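Local coordinates for protein heroin esterase (Rhodococcus sp., PDB 1LZK) that probably hydrolyses the acetyl ester bonds of heroin as a serine esterase of the alpha/beta hydrolase superfamily, at residues P9-A14 and P286-G291; N131-A136 and A167-K172; L186-L191 and Y253-E258; V198-F203 and L259-D264. All coordinates share one frame; numbering follows the deposited sequence.

Contact 1 (P9-A14 and P286-G291); sequences PELAAA and PGTFHG
Leu11, on the inner side of the short N-terminal helix 9-13, carries most of the contact with the loop 286-291, and its branch CD1 does most of the touching. With CG anti to its own carbonyl carbon (chi1 -72°) and the chain extended beyond, the side chain reaches down to the Gly287-Thr288 peptide. There CD1 lies 3.3 Å from Gly287 O, and the methyl CG2 of Thr288 approaches the same Leu11 CD1 to 3.8 Å. The hydroxyl of Thr288 is engaged on its own side, with Phe285 O and Glu258 N. Farther along, the ring of Phe289 comes up beside the helix: its CE2 is 4.3 Å from Leu11 CB, and Leu11 O lies near the ring plane at its edge. That carbonyl oxygen is buried here without a polar partner. Ala14 adds a looser contact, its O 4.4 Å from Phe289 CZ. The joint is thus apolar packing of a terminal helix on the loop of the alpha/beta hydrolase fold that follows the edge strand 280-285. Val300 of helix 299-315 touches both Leu11 and Thr288, while Val295 also packs on Leu11, placing the contact between helix 9-13, the strand's exit and helix 299-315.

Contact 2 (N131-A136 and A167-K172); sequences NDCYAA and AGTVLK
Thr169 and Lys172, one helical turn apart, are the residues of helix 161-176 that meet helix 128-142, in a helix-helix packing of the alpha/beta hydrolase fold. The short axes approach to 9.2 Å and cross at -59°. Thr169 sits where the backbones are closest: its CG2 comes to 4.0 Å from Tyr134 CA, near the plane of the Tyr134 ring at its edge, and its OG1 lies 3.3 Å from Cys133 CB while being hydrogen-bonded to Leu165 O in its own helix. Lys172 then crosses the Tyr134 side chain at about a right angle. Its CG is anti to the backbone N (chi1 180°), which sends the aliphatic chain over one face of the ring, CG standing 4.0 Å from the centroid in a CH-pi contact. Beyond the ring the chain bends at its last torsion and delivers the ammonium to Asn131. Without the long chain, as with an alanine here, that face of Tyr134 would probably lose its aliphatic cover and Asn131 OD1 its charged donor. The direct bond, Lys172 NZ to Asn131 OD1, is 3.2 Å long, with the donor tilted 25° from the carbonyl plane. A water lying beside the pair donates to Asn131 OD1 at 3.1 Å.

Contact 3 (L186-L191 and Y253-E258); sequences LEIPEL and YLSTME
Leu186 and Glu187 pair in parallel with Leu254 and Ser255, joining strands 183-187 and 252-257 through a ladder of three backbone bonds: Leu186 N to Tyr253 O, Ser255 N to Leu186 O, and Ile188 N to Ser255 O. They are neighbours in the central sheet of the alpha/beta hydrolase fold. The last bond, 2.8 Å from Ile188 N to Ser255 O, is bent, with an angle of 134° at the hydrogen, as strand 183-187 gives way to loop. On the sheet face of Leu186, the branches Leu186 CD1 and Leu254 CD1 meet at 4.0 Å. Leu254 CG is anti to its backbone N (chi1 -162°), which lets its other branch, CD2, reach Pro189 CD, also at 4.0 Å. A serine in place of Leu254 would probably open a gap between Leu186 and the Pro189 ring, both losing their apolar partner. On this face Leu186 also touches Ala166 and Ala167 of helix 161-176. Past the strand end, Ile188 CG2 presses on selenomethionine Met257, 3.5 Å from its CG, which is tight for two carbons. Ile188 also touches His290. On the other face, Ser255 OG comes within 3.7 Å of Glu187 CG, and a water bridges the two polar ends, 2.7 Å from Ser255 OG and donating to Glu187 OE2 at 2.6 Å.

Contact 4 (V198-F203 and L259-D264); sequences VSMTNF and LDPLRD
Ser199 and Asp264 grip each other. Ser199 N donates to Asp264 OD2 at 2.8 Å, meeting the oxygen from above the carboxylate plane, and Asp264 N returns a bond to Ser199 OG. With OG set between backbone N and carbonyl carbon (chi1 56°), the hydroxyl donates to Pro261 O at 2.8 Å, from 56° out of the carbonyl plane. Arg263 lays one guanidinium face over Ser199 CB while NE and NH2 both hold Asp264 OD1 side-on, NH2 at 2.8 Å in a salt bridge; with OD2 taken by Ser199 N, the carboxylate would probably be kept from turning. Helix 198-202 is thereby fastened to the turn that leads from strand 252-257 into helix 263-275. In that type I turn Asp260 OD1 accepts a capping bond from Leu262 N, and its OD2 is hydrogen-bonded to His290 ND1, consistent with the acid-histidine pair of an alpha/beta hydrolase catalytic triad. The ring of Phe203 crosses the Arg263 side chain at about a right angle, ring and guanidinium planes 78° apart, with CZ 3.6 Å from Arg263 NH1. Its edge meets the Asp260-Pro261 peptide, CD2 lying 3.4 Å from Asp260 O. Selenomethionine Met200 lies alongside Leu262, pointing the same way, its CE 3.6 Å from Leu262 CD2.

Overall arrangement
From the N terminus, helix 9-13 opens the widest loop, which contact 1 closes only after strand 280-285; the other three contacts nest inside it. Contact 2 closes first, joining helices 128-142 and 161-176. In series after it, contacts 3 and 4 cross, their segments alternating along the chain: strand 183-187 leads on to helix 198-202, and strand 252-257 to helix 263-275. Contact 2 reaches contact 3 through Ala167, packed on Leu186 and Leu191. Contacts 1, 3 and 4 converge beyond the strand ends, where His290 is bonded to Asp260 and packs on Ile188 and Leu262, consistent with an active-site region near the probable nucleophile elbow. Contacts 1 and 2 stay about 14 Å apart at their nearest atoms.

Contact 1 (P9-A14 and P286-G291)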
loop_
_atom_site.group_PDB
_atom_site.type_symbol
_atom_site.label_atom_id
_atom_site.label_comp_id
_atom_site.label_asym_id
_atom_site.label_seq_id
_atom_site.Cartn_x
_atom_site.Cartn_y
_atom_site.Cartn_z
ATOM N N PRO A 9 20.238 11.102 10.928
ATOM C CA PRO A 9 21.427 10.300 11.215
ATOM C C PRO A 9 21.052 8.868 11.573
ATOM O O PRO A 9 21.773 7.919 11.274
ATOM C CB PRO A 9 22.042 10.951 12.454
ATOM C CG PRO A 9 21.377 12.273 12.613
ATOM C CD PRO A 9 20.095 12.245 11.843
ATOM N N GLU A 10 19.902 8.736 12.244
ATOM C CA GLU A 10 19.509 7.377 12.639
ATOM C C GLU A 10 19.314 6.514 11.397
ATOM O O GLU A 10 19.729 5.347 11.349
ATOM C CB GLU A 10 18.261 7.401 13.521
ATOM C CG GLU A 10 18.529 7.823 14.954
ATOM C CD GLU A 10 17.324 8.429 15.650
ATOM O OE1 GLU A 10 17.047 9.634 15.463
ATOM O OE2 GLU A 10 16.661 7.678 16.395
ATOM N N LEU A 11 18.694 7.116 10.387
ATOM C CA LEU A 11 18.461 6.428 9.127
ATOM C C LEU A 11 19.750 6.339 8.329
ATOM O O LEU A 11 19.911 5.551 7.398
ATOM C CB LEU A 11 17.441 7.203 8.289
ATOM C CG LEU A 11 16.017 7.105 8.837
ATOM C CD1 LEU A 11 15.153 7.982 7.953
ATOM C CD2 LEU A 11 15.650 5.640 8.917
ATOM N N ALA A 12 20.633 7.227 8.762
ATOM C CA ALA A 12 21.930 7.393 8.105
ATOM C C ALA A 12 22.715 6.084 8.156
ATOM O O ALA A 12 23.065 5.586 7.085
ATOM C CB ALA A 12 22.686 8.561 8.715
ATOM N N ALA A 13 22.953 5.579 9.356
ATOM C CA ALA A 13 23.605 4.308 9.608
ATOM C C ALA A 13 23.212 3.217 8.609
ATOM O O ALA A 13 23.983 2.870 7.707
ATOM C CB ALA A 13 23.280 3.841 11.029
ATOM N N ALA A 14 22.011 2.704 8.799
ATOM C CA ALA A 14 21.298 1.699 8.053
ATOM C C ALA A 14 21.226 1.988 6.563
ATOM O O ALA A 14 20.139 1.921 5.976
ATOM C CB ALA A 14 19.855 1.578 8.580
ATOM N N PRO A 286 10.540 14.387 7.211
ATOM C CA PRO A 286 11.852 14.906 6.839
ATOM C C PRO A 286 12.954 13.870 7.025
ATOM O O PRO A 286 12.921 13.042 7.927
ATOM C CB PRO A 286 12.036 16.043 7.880
ATOM C CG PRO A 286 11.336 15.532 9.080
ATOM C CD PRO A 286 10.127 14.765 8.569
ATOM N N GLY A 287 13.947 13.964 6.146
ATOM C CA GLY A 287 15.184 13.215 6.375
ATOM C C GLY A 287 15.026 11.727 6.139
ATOM O O GLY A 287 15.794 10.886 6.626
ATOM N N THR A 288 14.005 11.374 5.358
ATOM C CA THR A 288 13.650 9.986 5.101
ATOM C C THR A 288 13.846 9.626 3.642
ATOM O O THR A 288 14.103 10.402 2.724
ATOM C CB THR A 288 12.175 9.736 5.508
ATOM O OG1 THR A 288 11.437 10.733 4.781
ATOM C CG2 THR A 288 11.979 9.909 7.000
ATOM N N PHE A 289 13.672 8.291 3.430
ATOM C CA PHE A 289 13.801 7.785 2.044
ATOM C C PHE A 289 12.699 6.750 1.818
ATOM O O PHE A 289 12.086 6.277 2.762
ATOM C CB PHE A 289 15.188 7.207 1.754
ATOM C CG PHE A 289 15.675 6.050 2.596
ATOM C CD1 PHE A 289 15.299 4.729 2.364
ATOM C CD2 PHE A 289 16.550 6.256 3.653
ATOM C CE1 PHE A 289 15.758 3.719 3.160
ATOM C CE2 PHE A 289 17.017 5.238 4.462
ATOM C CZ PHE A 289 16.623 3.939 4.212
ATOM N N HIS A 290 12.499 6.381 0.546
ATOM C CA HIS A 290 11.478 5.372 0.283
ATOM C C HIS A 290 11.716 4.090 1.060
ATOM O O HIS A 290 12.739 3.392 0.840
ATOM C CB HIS A 290 11.447 5.074 -1.217
ATOM C CG HIS A 290 10.323 4.107 -1.493
ATOM N ND1 HIS A 290 9.021 4.511 -1.563
ATOM C CD2 HIS A 290 10.342 2.784 -1.700
ATOM C CE1 HIS A 290 8.229 3.465 -1.815
ATOM N NE2 HIS A 290 9.036 2.408 -1.902
ATOM N N GLY A 291 10.837 3.680 1.985
ATOM C CA GLY A 291 11.111 2.434 2.690
ATOM C C GLY A 291 11.901 2.575 3.970
ATOM O O GLY A 291 12.186 1.567 4.621
#

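Contact 2 (N131-A136 and A167-K172)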
loop_
_atom_site.group_PDB
_atom_site.type_symbol
_atom_site.label_atom_id
_atom_site.label_comp_id
_atom_site.label_asym_id
_atom_site.label_seq_id
_atom_site.Cartn_x
_atom_site.Cartn_y
_atom_site.Cartn_z
ATOM N N ASN A 131 -8.120 -5.919 -9.671
ATOM C CA ASN A 131 -9.324 -6.746 -9.578
ATOM C C ASN A 131 -9.283 -7.710 -8.393
ATOM O O ASN A 131 -10.304 -7.934 -7.763
ATOM C CB ASN A 131 -9.510 -7.507 -10.895
ATOM C CG ASN A 131 -10.046 -6.570 -11.988
ATOM O OD1 ASN A 131 -10.456 -5.428 -11.713
ATOM N ND2 ASN A 131 -10.064 -7.053 -13.226
ATOM N N ASP A 132 -8.109 -8.270 -8.068
ATOM C CA ASP A 132 -7.984 -9.140 -6.909
ATOM C C ASP A 132 -8.301 -8.402 -5.604
ATOM O O ASP A 132 -8.967 -8.866 -4.693
ATOM C CB ASP A 132 -6.576 -9.740 -6.800
ATOM C CG ASP A 132 -6.289 -10.743 -7.894
ATOM O OD1 ASP A 132 -7.242 -11.253 -8.550
ATOM O OD2 ASP A 132 -5.108 -11.061 -8.130
ATOM N N CYS A 133 -7.812 -7.171 -5.505
ATOM C CA CYS A 133 -8.036 -6.362 -4.321
ATOM C C CYS A 133 -9.503 -5.982 -4.221
ATOM O O CYS A 133 -10.084 -6.014 -3.146
ATOM C CB CYS A 133 -7.144 -5.099 -4.383
ATOM S SG CYS A 133 -5.366 -5.466 -4.257
ATOM N N TYR A 134 -10.096 -5.638 -5.375
ATOM C CA TYR A 134 -11.534 -5.309 -5.298
ATOM C C TYR A 134 -12.373 -6.539 -5.015
ATOM O O TYR A 134 -13.373 -6.463 -4.290
ATOM C CB TYR A 134 -11.957 -4.605 -6.571
ATOM C CG TYR A 134 -13.385 -4.127 -6.580
ATOM C CD1 TYR A 134 -13.845 -3.211 -5.648
ATOM C CD2 TYR A 134 -14.278 -4.624 -7.529
ATOM C CE1 TYR A 134 -15.166 -2.783 -5.653
ATOM C CE2 TYR A 134 -15.601 -4.182 -7.542
ATOM C CZ TYR A 134 -16.027 -3.280 -6.616
ATOM O OH TYR A 134 -17.340 -2.854 -6.640
ATOM N N ALA A 135 -11.983 -7.688 -5.549
ATOM C CA ALA A 135 -12.673 -8.941 -5.235
ATOM C C ALA A 135 -12.618 -9.211 -3.746
ATOM O O ALA A 135 -13.581 -9.627 -3.115
ATOM C CB ALA A 135 -12.033 -10.081 -6.004
ATOM N N ALA A 136 -11.447 -8.966 -3.152
ATOM C CA ALA A 136 -11.303 -9.144 -1.703
ATOM C C ALA A 136 -12.210 -8.200 -0.917
ATOM O O ALA A 136 -12.880 -8.584 0.041
ATOM C CB ALA A 136 -9.845 -8.956 -1.313
ATOM N N ALA A 167 -5.497 2.851 -3.704
ATOM C CA ALA A 167 -6.182 4.005 -4.268
ATOM C C ALA A 167 -7.024 3.636 -5.485
ATOM O O ALA A 167 -8.138 4.166 -5.629
ATOM C CB ALA A 167 -5.169 5.114 -4.570
ATOM N N GLY A 168 -6.541 2.754 -6.344
ATOM C CA GLY A 168 -7.262 2.274 -7.499
ATOM C C GLY A 168 -8.498 1.497 -7.044
ATOM O O GLY A 168 -9.563 1.659 -7.654
ATOM N N THR A 169 -8.396 0.683 -6.002
ATOM C CA THR A 169 -9.524 -0.085 -5.471
ATOM C C THR A 169 -10.576 0.829 -4.892
ATOM O O THR A 169 -11.786 0.596 -5.045
ATOM C CB THR A 169 -9.024 -1.079 -4.415
ATOM O OG1 THR A 169 -8.118 -2.009 -5.073
ATOM C CG2 THR A 169 -10.133 -1.908 -3.796
ATOM N N VAL A 170 -10.157 1.899 -4.242
ATOM C CA VAL A 170 -11.070 2.885 -3.658
ATOM C C VAL A 170 -11.762 3.659 -4.762
ATOM O O VAL A 170 -12.998 3.860 -4.605
ATOM C CB VAL A 170 -10.329 3.778 -2.665
ATOM C CG1 VAL A 170 -11.154 4.997 -2.245
ATOM C CG2 VAL A 170 -9.958 2.944 -1.431
ATOM N N LEU A 171 -11.073 4.038 -5.826
ATOM C CA LEU A 171 -11.744 4.652 -6.982
ATOM C C LEU A 171 -12.777 3.689 -7.548
ATOM O O LEU A 171 -13.960 4.097 -7.724
ATOM C CB LEU A 171 -10.717 5.055 -8.046
ATOM C CG LEU A 171 -9.965 6.373 -7.820
ATOM C CD1 LEU A 171 -8.712 6.376 -8.669
ATOM C CD2 LEU A 171 -10.851 7.579 -8.198
ATOM N N LYS A 172 -12.385 2.438 -7.798
ATOM C CA LYS A 172 -13.318 1.453 -8.368
ATOM C C LYS A 172 -14.525 1.246 -7.455
ATOM O O LYS A 172 -15.684 1.165 -7.947
ATOM C CB LYS A 172 -12.590 0.137 -8.660
ATOM C CG LYS A 172 -13.427 -0.992 -9.247
ATOM C CD LYS A 172 -12.525 -2.012 -9.958
ATOM C CE LYS A 172 -13.250 -3.111 -10.705
ATOM N NZ LYS A 172 -12.849 -3.298 -12.131
HETATM O O HOH W 1 -10.752 -2.822 -13.390
#

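Contact 3 (L186-L191 and Y253-E258)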
loop_
_atom_site.group_PDB
_atom_site.type_symbol
_atom_site.label_atom_id
_atom_site.label_comp_id
_atom_site.label_asym_id
_atom_site.label_seq_id
_atom_site.Cartn_x
_atom_site.Cartn_y
_atom_site.Cartn_z
ATOM N N LEU A 186 -2.968 5.534 2.670
ATOM C CA LEU A 186 -2.035 5.403 1.563
ATOM C C LEU A 186 -0.638 5.737 2.062
ATOM O O LEU A 186 -0.281 6.908 2.327
ATOM C CB LEU A 186 -2.420 6.362 0.438
ATOM C CG LEU A 186 -3.849 6.258 -0.085
ATOM C CD1 LEU A 186 -4.137 7.245 -1.208
ATOM C CD2 LEU A 186 -4.170 4.832 -0.621
ATOM N N GLU A 187 0.218 4.746 2.211
ATOM C CA GLU A 187 1.579 4.921 2.708
ATOM C C GLU A 187 2.569 4.953 1.545
ATOM O O GLU A 187 2.606 3.939 0.851
ATOM C CB GLU A 187 1.907 3.736 3.620
ATOM C CG GLU A 187 3.186 3.819 4.390
ATOM C CD GLU A 187 3.052 2.933 5.629
ATOM O OE1 GLU A 187 2.789 1.727 5.423
ATOM O OE2 GLU A 187 3.190 3.481 6.749
ATOM N N ILE A 188 3.306 6.059 1.412
ATOM C CA ILE A 188 4.299 6.205 0.351
ATOM C C ILE A 188 3.799 5.626 -0.985
ATOM O O ILE A 188 4.446 4.833 -1.646
ATOM C CB ILE A 188 5.670 5.618 0.735
ATOM C CG1 ILE A 188 5.762 4.116 1.042
ATOM C CG2 ILE A 188 6.181 6.430 1.940
ATOM C CD1 ILE A 188 7.178 3.653 1.437
ATOM N N PRO A 189 2.591 5.998 -1.420
ATOM C CA PRO A 189 1.923 5.301 -2.530
ATOM C C PRO A 189 2.550 5.555 -3.897
ATOM O O PRO A 189 3.094 6.654 -4.154
ATOM C CB PRO A 189 0.483 5.917 -2.517
ATOM C CG PRO A 189 0.733 7.325 -2.016
ATOM C CD PRO A 189 1.713 7.075 -0.888
ATOM N N GLU A 190 2.493 4.559 -4.764
ATOM C CA GLU A 190 2.899 4.578 -6.162
ATOM C C GLU A 190 1.660 4.832 -7.018
ATOM O O GLU A 190 0.841 3.902 -7.152
ATOM C CB GLU A 190 3.574 3.243 -6.465
ATOM C CG GLU A 190 4.067 3.144 -7.914
ATOM C CD GLU A 190 4.823 1.850 -8.196
ATOM O OE1 GLU A 190 4.937 0.933 -7.355
ATOM O OE2 GLU A 190 5.333 1.765 -9.363
ATOM N N LEU A 191 1.460 6.045 -7.555
ATOM C CA LEU A 191 0.181 6.481 -8.075
ATOM C C LEU A 191 0.197 6.916 -9.551
ATOM O O LEU A 191 -0.862 6.915 -10.149
ATOM C CB LEU A 191 -0.316 7.693 -7.260
ATOM C CG LEU A 191 -0.600 7.396 -5.777
ATOM C CD1 LEU A 191 -0.834 8.692 -5.009
ATOM C CD2 LEU A 191 -1.806 6.492 -5.682
ATOM N N TYR A 253 -5.616 9.232 4.749
ATOM C CA TYR A 253 -4.295 9.529 5.287
ATOM C C TYR A 253 -3.289 9.245 4.177
ATOM O O TYR A 253 -3.374 8.147 3.612
ATOM C CB TYR A 253 -3.991 8.705 6.523
ATOM C CG TYR A 253 -2.592 8.913 7.090
ATOM C CD1 TYR A 253 -1.490 8.181 6.664
ATOM C CD2 TYR A 253 -2.365 9.867 8.062
ATOM C CE1 TYR A 253 -0.218 8.348 7.152
ATOM C CE2 TYR A 253 -1.100 10.089 8.602
ATOM C CZ TYR A 253 -0.033 9.316 8.131
ATOM O OH TYR A 253 1.237 9.484 8.626
ATOM N N LEU A 254 -2.337 10.133 3.942
ATOM C CA LEU A 254 -1.276 9.873 2.930
ATOM C C LEU A 254 0.048 10.316 3.477
ATOM O O LEU A 254 0.201 11.483 3.842
ATOM C CB LEU A 254 -1.628 10.621 1.629
ATOM C CG LEU A 254 -0.881 10.119 0.400
ATOM C CD1 LEU A 254 -1.698 10.451 -0.843
ATOM C CD2 LEU A 254 0.526 10.691 0.258
ATOM N N SER A 255 1.035 9.416 3.478
ATOM C CA SER A 255 2.387 9.769 3.946
ATOM C C SER A 255 3.372 9.705 2.795
ATOM O O SER A 255 3.235 8.866 1.898
ATOM C CB SER A 255 2.886 8.865 5.073
ATOM O OG SER A 255 2.838 7.525 4.679
ATOM N N THR A 256 4.368 10.574 2.829
ATOM C CA THR A 256 5.456 10.572 1.828
ATOM C C THR A 256 6.801 10.732 2.533
ATOM O O THR A 256 6.877 11.194 3.684
ATOM C CB THR A 256 5.288 11.692 0.778
ATOM O OG1 THR A 256 5.229 12.984 1.401
ATOM C CG2 THR A 256 3.987 11.512 0.007
HETATM N N MSE A 257 7.851 10.355 1.802
HETATM C CA MSE A 257 9.213 10.477 2.346
HETATM C C MSE A 257 10.013 11.477 1.543
HETATM O O MSE A 257 9.768 11.679 0.359
HETATM C CB MSE A 257 9.897 9.107 2.334
HETATM C CG MSE A 257 9.091 8.019 3.049
HETATM SE SE MSE A 257 8.936 8.260 4.953
HETATM C CE MSE A 257 7.055 8.176 5.229
ATOM N N GLU A 258 11.034 12.114 2.166
ATOM C CA GLU A 258 11.723 13.208 1.525
ATOM C C GLU A 258 12.493 12.836 0.244
ATOM O O GLU A 258 12.401 13.477 -0.785
ATOM C CB GLU A 258 12.718 13.787 2.541
ATOM C CG GLU A 258 13.489 14.965 1.976
ATOM C CD GLU A 258 14.390 15.703 2.949
ATOM O OE1 GLU A 258 14.054 15.824 4.146
ATOM O OE2 GLU A 258 15.466 16.185 2.454
HETATM O O HOH W 2 3.744 6.043 6.757
#

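Contact 4 (V198-F203 and L259-D264)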
loop_
_atom_site.group_PDB
_atom_site.type_symbol
_atom_site.label_atom_id
_atom_site.label_comp_id
_atom_site.label_asym_id
_atom_site.label_seq_id
_atom_site.Cartn_x
_atom_site.Cartn_y
_atom_site.Cartn_z
ATOM N N VAL A 198 8.828 16.542 -10.317
ATOM C CA VAL A 198 10.241 16.823 -10.036
ATOM C C VAL A 198 10.904 15.709 -9.269
ATOM O O VAL A 198 12.062 15.324 -9.537
ATOM C CB VAL A 198 10.436 18.144 -9.263
ATOM C CG1 VAL A 198 11.876 18.374 -8.843
ATOM C CG2 VAL A 198 9.945 19.319 -10.108
ATOM N N SER A 199 10.258 15.111 -8.251
ATOM C CA SER A 199 10.984 14.079 -7.517
ATOM C C SER A 199 11.273 12.854 -8.416
ATOM O O SER A 199 12.292 12.177 -8.188
ATOM C CB SER A 199 10.270 13.682 -6.226
ATOM O OG SER A 199 8.949 13.257 -6.466
HETATM N N MSE A 200 10.345 12.635 -9.323
HETATM C CA MSE A 200 10.529 11.462 -10.189
HETATM C C MSE A 200 11.533 11.759 -11.292
HETATM O O MSE A 200 12.149 10.796 -11.752
HETATM C CB MSE A 200 9.190 10.987 -10.741
HETATM C CG MSE A 200 9.168 9.679 -11.536
HETATM SE SE MSE A 200 9.927 8.208 -10.578
HETATM C CE MSE A 200 8.509 7.758 -9.417
ATOM N N THR A 201 11.755 12.999 -11.698
ATOM C CA THR A 201 12.825 13.275 -12.665
ATOM C C THR A 201 14.184 13.406 -11.995
ATOM O O THR A 201 15.207 13.066 -12.664
ATOM C CB THR A 201 12.512 14.540 -13.486
ATOM O OG1 THR A 201 12.540 15.692 -12.619
ATOM C CG2 THR A 201 11.118 14.445 -14.094
ATOM N N ASN A 202 14.266 13.887 -10.745
ATOM C CA ASN A 202 15.574 14.071 -10.088
ATOM C C ASN A 202 16.112 12.956 -9.211
ATOM O O ASN A 202 17.315 12.921 -8.882
ATOM C CB ASN A 202 15.487 15.331 -9.194
ATOM C CG ASN A 202 15.368 16.598 -10.011
ATOM O OD1 ASN A 202 14.791 16.700 -11.106
ATOM N ND2 ASN A 202 15.879 17.674 -9.438
ATOM N N PHE A 203 15.276 11.990 -8.778
ATOM C CA PHE A 203 15.738 10.960 -7.856
ATOM C C PHE A 203 16.071 9.665 -8.567
ATOM O O PHE A 203 15.275 8.737 -8.662
ATOM C CB PHE A 203 14.664 10.712 -6.783
ATOM C CG PHE A 203 14.588 11.827 -5.756
ATOM C CD1 PHE A 203 15.537 12.832 -5.681
ATOM C CD2 PHE A 203 13.554 11.883 -4.835
ATOM C CE1 PHE A 203 15.458 13.829 -4.711
ATOM C CE2 PHE A 203 13.468 12.865 -3.874
ATOM C CZ PHE A 203 14.419 13.854 -3.811
ATOM N N LEU A 259 13.277 11.753 0.417
ATOM C CA LEU A 259 14.165 11.325 -0.675
ATOM C C LEU A 259 13.555 10.173 -1.463
ATOM O O LEU A 259 14.295 9.349 -1.985
ATOM C CB LEU A 259 15.554 10.911 -0.130
ATOM C CG LEU A 259 16.277 11.972 0.714
ATOM C CD1 LEU A 259 17.610 11.447 1.203
ATOM C CD2 LEU A 259 16.457 13.226 -0.116
ATOM N N ASP A 260 12.252 10.142 -1.583
ATOM C CA ASP A 260 11.499 9.173 -2.382
ATOM C C ASP A 260 11.068 9.759 -3.705
ATOM O O ASP A 260 10.441 10.841 -3.776
ATOM C CB ASP A 260 10.263 8.826 -1.540
ATOM C CG ASP A 260 9.479 7.653 -2.090
ATOM O OD1 ASP A 260 9.657 7.312 -3.283
ATOM O OD2 ASP A 260 8.666 7.109 -1.319
ATOM N N PRO A 261 11.320 9.097 -4.836
ATOM C CA PRO A 261 10.863 9.590 -6.118
ATOM C C PRO A 261 9.328 9.699 -6.144
ATOM O O PRO A 261 8.820 10.475 -6.924
ATOM C CB PRO A 261 11.328 8.520 -7.146
ATOM C CG PRO A 261 11.495 7.331 -6.299
ATOM C CD PRO A 261 12.026 7.814 -4.958
ATOM N N LEU A 262 8.612 8.918 -5.336
ATOM C CA LEU A 262 7.153 8.964 -5.245
ATOM C C LEU A 262 6.627 10.140 -4.452
ATOM O O LEU A 262 5.410 10.349 -4.386
ATOM C CB LEU A 262 6.680 7.657 -4.593
ATOM C CG LEU A 262 7.088 6.353 -5.278
ATOM C CD1 LEU A 262 6.589 5.133 -4.500
ATOM C CD2 LEU A 262 6.572 6.281 -6.711
ATOM N N ARG A 263 7.489 10.917 -3.836
ATOM C CA ARG A 263 7.050 11.953 -2.895
ATOM C C ARG A 263 6.089 12.917 -3.537
ATOM O O ARG A 263 4.982 13.221 -3.019
ATOM C CB ARG A 263 8.315 12.659 -2.361
ATOM C CG ARG A 263 8.002 13.791 -1.367
ATOM C CD ARG A 263 9.274 14.691 -1.279
ATOM N NE ARG A 263 9.432 15.467 -2.491
ATOM C CZ ARG A 263 10.558 15.985 -3.019
ATOM N NH1 ARG A 263 11.674 15.722 -2.364
ATOM N NH2 ARG A 263 10.521 16.667 -4.131
ATOM N N ASP A 264 6.428 13.504 -4.688
ATOM C CA ASP A 264 5.622 14.570 -5.263
ATOM C C ASP A 264 4.261 14.028 -5.730
ATOM O O ASP A 264 3.252 14.724 -5.539
ATOM C CB ASP A 264 6.326 15.266 -6.433
ATOM C CG ASP A 264 7.537 16.061 -6.020
ATOM O OD1 ASP A 264 7.847 16.141 -4.816
ATOM O OD2 ASP A 264 8.226 16.576 -6.935
#